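Local atomic coordinates of 16S rRNA (adenine(1408)-N(1))-methyltransferase (Escherichia coli, PDB entry 3PB3), a protein that methylates N1 of adenine 1408 in 16S rRNA of assembled 30S subunits, using S-adenosyl-L-methionine, and so confers resistance to many aminoglycosides. Residues His28-Thr33 and Ser102-Trp107. The protein carries 4 engineered substitutions. Residues are numbered along the deposited sequence; the frame is centred on the assembly and turned at random.
Sequences HIDMGT and SILFPW. Engineered in segment 28-33: Met31 (natural residue Leu). With SAH (S-adenosyl-L-homocysteine), chain C.
The His28 imidazole turns an edge to Ser102, its NE2 giving a bent hydrogen bond of 3.0 Å to Ser102 OG. These residues sit on adjacent parallel strands at the centre of the seven-stranded Rossmann-like methyltransferase sheet, 26-31 beside 98-104. The hydroxyl lies 19° out of the ring plane. ND1 is bonded to Ser100 OG, so two serines of strand 98-104, two positions apart, hold both ring nitrogens and fix the ring's rotation. The second flat group is the Asp30 carboxylate: Ser102 OG donates to the anti side of Asp30 OD1, 2.7 Å from it, and stands 31° out of the carboxylate plane. Asp30 OD2 accepts from Thr33 OG1. With its OG between backbone N and carbonyl carbon (chi1 65°), the Ser102 hydroxyl accepts from the imidazole and donates to the carboxylate.

Ser102 bonds to both neighbours of Asp30 through its backbone: its N to Ile29 O, its O to Met31 N. On the other face, CB of Met31, an engineered residue, packs on Ile103 CG1 at 3.9 Å, while its bent chain carries SD to C2 of the adenine of S-adenosyl-L-homocysteine. Back on the face of Asp30, Leu104 CD1 lies beside Asp30 OD1.

Beyond Met31 and Leu104 the strands end in loops that line part of the S-adenosyl-L-homocysteine pocket. One water joins Asp30 OD1, Met31 O and Leu104 N where the direct pairing stops. At the edge of the Phe105 ring, in its plane, lies the ligand carboxylate, OXT being 3.3 Å from CD2; Phe193 meets this ring edge-to-face. The ligand's amine N joins the two chain segments, donating to Gly32 O at 2.8 Å and Leu104 O at 2.7 Å.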
loop_
_atom_site.group_PDB
_atom_site.type_symbol
_atom_site.label_atom_id
_atom_site.label_comp_id
_atom_site.label_asym_id
_atom_site.label_seq_id
_atom_site.Cartn_x
_atom_site.Cartn_y
_atom_site.Cartn_z
ATOM N N HIS A 28 -2.142 -6.791 5.742
ATOM C CA HIS A 28 -1.294 -6.011 4.852
ATOM C C HIS A 28 -1.950 -4.672 4.508
ATOM O O HIS A 28 -3.129 -4.631 4.136
ATOM C CB HIS A 28 -1.018 -6.786 3.556
ATOM C CG HIS A 28 -0.174 -6.025 2.583
ATOM N ND1 HIS A 28 1.201 -5.999 2.656
ATOM C CD2 HIS A 28 -0.511 -5.223 1.544
ATOM C CE1 HIS A 28 1.676 -5.233 1.689
ATOM N NE2 HIS A 28 0.657 -4.743 1.005
ATOM N N ILE A 29 -1.183 -3.587 4.623
ATOM C CA ILE A 29 -1.665 -2.268 4.206
ATOM C C ILE A 29 -0.942 -1.801 2.950
ATOM O O ILE A 29 0.287 -1.825 2.877
ATOM C CB ILE A 29 -1.521 -1.189 5.319
ATOM C CG1 ILE A 29 -2.452 -1.497 6.491
ATOM C CG2 ILE A 29 -1.833 0.209 4.758
ATOM C CD1 ILE A 29 -2.322 -0.524 7.689
ATOM N N ASP A 30 -1.725 -1.393 1.959
ATOM C CA ASP A 30 -1.198 -0.775 0.748
ATOM C C ASP A 30 -1.606 0.699 0.773
ATOM O O ASP A 30 -2.785 1.018 0.621
ATOM C CB ASP A 30 -1.761 -1.494 -0.484
ATOM C CG ASP A 30 -1.110 -1.045 -1.794
ATOM O OD1 ASP A 30 0.125 -0.823 -1.830
ATOM O OD2 ASP A 30 -1.845 -0.929 -2.799
ATOM N N MET A 31 -0.633 1.584 0.988
ATOM C CA MET A 31 -0.877 3.030 1.076
ATOM C C MET A 31 -0.784 3.665 -0.316
ATOM O O MET A 31 0.160 3.401 -1.050
ATOM C CB MET A 31 0.125 3.680 2.041
ATOM C CG MET A 31 0.077 5.223 2.091
ATOM S SD MET A 31 -1.510 5.855 2.694
ATOM C CE MET A 31 -1.310 5.614 4.445
ATOM N N GLY A 32 -1.747 4.524 -0.657
ATOM C CA GLY A 32 -1.839 5.088 -2.008
ATOM C C GLY A 32 -2.158 3.989 -2.997
ATOM O O GLY A 32 -1.497 3.856 -4.032
ATOM N N THR A 33 -3.175 3.197 -2.661
ATOM C CA THR A 33 -3.503 1.967 -3.384
ATOM C C THR A 33 -3.973 2.182 -4.828
ATOM O O THR A 33 -3.854 1.289 -5.658
ATOM C CB THR A 33 -4.516 1.094 -2.588
ATOM O OG1 THR A 33 -4.411 -0.277 -3.002
ATOM C CG2 THR A 33 -5.957 1.579 -2.774
ATOM N N SER A 102 3.005 -1.531 2.190
ATOM C CA SER A 102 3.606 -1.237 0.910
ATOM C C SER A 102 3.193 0.131 0.392
ATOM O O SER A 102 2.093 0.619 0.677
ATOM C CB SER A 102 3.253 -2.326 -0.108
ATOM O OG SER A 102 1.856 -2.339 -0.363
ATOM N N ILE A 103 4.110 0.757 -0.341
ATOM C CA ILE A 103 3.785 1.947 -1.118
ATOM C C ILE A 103 4.330 1.663 -2.512
ATOM O O ILE A 103 5.545 1.611 -2.707
ATOM C CB ILE A 103 4.425 3.232 -0.534
ATOM C CG1 ILE A 103 3.809 3.587 0.826
ATOM C CG2 ILE A 103 4.230 4.394 -1.493
ATOM C CD1 ILE A 103 4.490 4.784 1.520
ATOM N N LEU A 104 3.428 1.465 -3.468
ATOM C CA LEU A 104 3.822 1.048 -4.810
ATOM C C LEU A 104 3.572 2.131 -5.853
ATOM O O LEU A 104 2.459 2.644 -5.961
ATOM C CB LEU A 104 3.060 -0.217 -5.206
ATOM C CG LEU A 104 3.109 -1.398 -4.239
ATOM C CD1 LEU A 104 2.119 -2.458 -4.683
ATOM C CD2 LEU A 104 4.530 -1.956 -4.161
ATOM N N PHE A 105 4.613 2.466 -6.613
ATOM C CA PHE A 105 4.528 3.425 -7.721
ATOM C C PHE A 105 3.793 4.713 -7.330
ATOM O O PHE A 105 2.902 5.164 -8.059
ATOM C CB PHE A 105 3.875 2.749 -8.935
ATOM C CG PHE A 105 4.380 1.350 -9.180
ATOM C CD1 PHE A 105 5.664 1.140 -9.684
ATOM C CD2 PHE A 105 3.582 0.251 -8.893
ATOM C CE1 PHE A 105 6.150 -0.161 -9.901
ATOM C CE2 PHE A 105 4.046 -1.052 -9.098
ATOM C CZ PHE A 105 5.337 -1.257 -9.602
ATOM N N PRO A 106 4.174 5.323 -6.183
ATOM C CA PRO A 106 3.469 6.529 -5.751
ATOM C C PRO A 106 3.681 7.695 -6.719
ATOM O O PRO A 106 4.647 7.711 -7.487
ATOM C CB PRO A 106 4.106 6.842 -4.395
ATOM C CG PRO A 106 5.494 6.304 -4.517
ATOM C CD PRO A 106 5.324 5.031 -5.306
ATOM N N TRP A 107 2.755 8.647 -6.687
ATOM C CA TRP A 107 2.825 9.834 -7.535
ATOM C C TRP A 107 2.328 11.008 -6.699
ATOM O O TRP A 107 1.761 10.807 -5.618
ATOM C CB TRP A 107 1.969 9.635 -8.792
ATOM C CG TRP A 107 2.467 10.351 -10.030
ATOM C CD1 TRP A 107 3.643 10.124 -10.688
ATOM C CD2 TRP A 107 1.790 11.378 -10.766
ATOM N NE1 TRP A 107 3.745 10.954 -11.779
ATOM C CE2 TRP A 107 2.622 11.732 -11.853
ATOM C CE3 TRP A 107 0.563 12.037 -10.612
ATOM C CZ2 TRP A 107 2.267 12.720 -12.782
ATOM C CZ3 TRP A 107 0.208 13.016 -11.535
ATOM C CH2 TRP A 107 1.062 13.351 -12.604
HETATM N N SAH C . -0.178 2.166 -5.804
HETATM C CA SAH C . -0.859 2.650 -7.039
HETATM C CB SAH C . -0.391 4.066 -7.393
HETATM C CG SAH C . -1.484 4.843 -8.131
HETATM S SD SAH C . -0.994 6.492 -8.562
HETATM C C SAH C . -0.578 1.705 -8.176
HETATM O O SAH C . -1.378 1.668 -9.105
HETATM O OXT SAH C . 0.413 0.964 -8.224
HETATM C "C5'" SAH C . -0.634 7.284 -7.028
HETATM C "C4'" SAH C . -1.770 7.180 -6.007
HETATM O "O4'" SAH C . -1.291 7.702 -4.763
HETATM C "C3'" SAH C . -3.039 7.960 -6.359
HETATM O "O3'" SAH C . -4.170 7.080 -6.337
HETATM C "C2'" SAH C . -3.162 9.001 -5.253
HETATM O "O2'" SAH C . -4.514 9.290 -4.852
HETATM C "C1'" SAH C . -2.340 8.413 -4.118
HETATM N N9 SAH C . -1.816 9.487 -3.238
HETATM C C8 SAH C . -1.220 10.632 -3.636
HETATM N N7 SAH C . -0.880 11.396 -2.568
HETATM C C5 SAH C . -1.273 10.737 -1.462
HETATM C C6 SAH C . -1.218 10.974 -0.003
HETATM N N6 SAH C . -0.666 12.105 0.498
HETATM N N1 SAH C . -1.737 10.022 0.812
HETATM C C2 SAH C . -2.289 8.888 0.332
HETATM N N3 SAH C . -2.367 8.607 -0.981
HETATM C C4 SAH C . -1.890 9.477 -1.910
HETATM O O HOH W 1 0.678 1.638 -3.042
HETATM O O HOH W 2 1.340 4.751 -4.100
#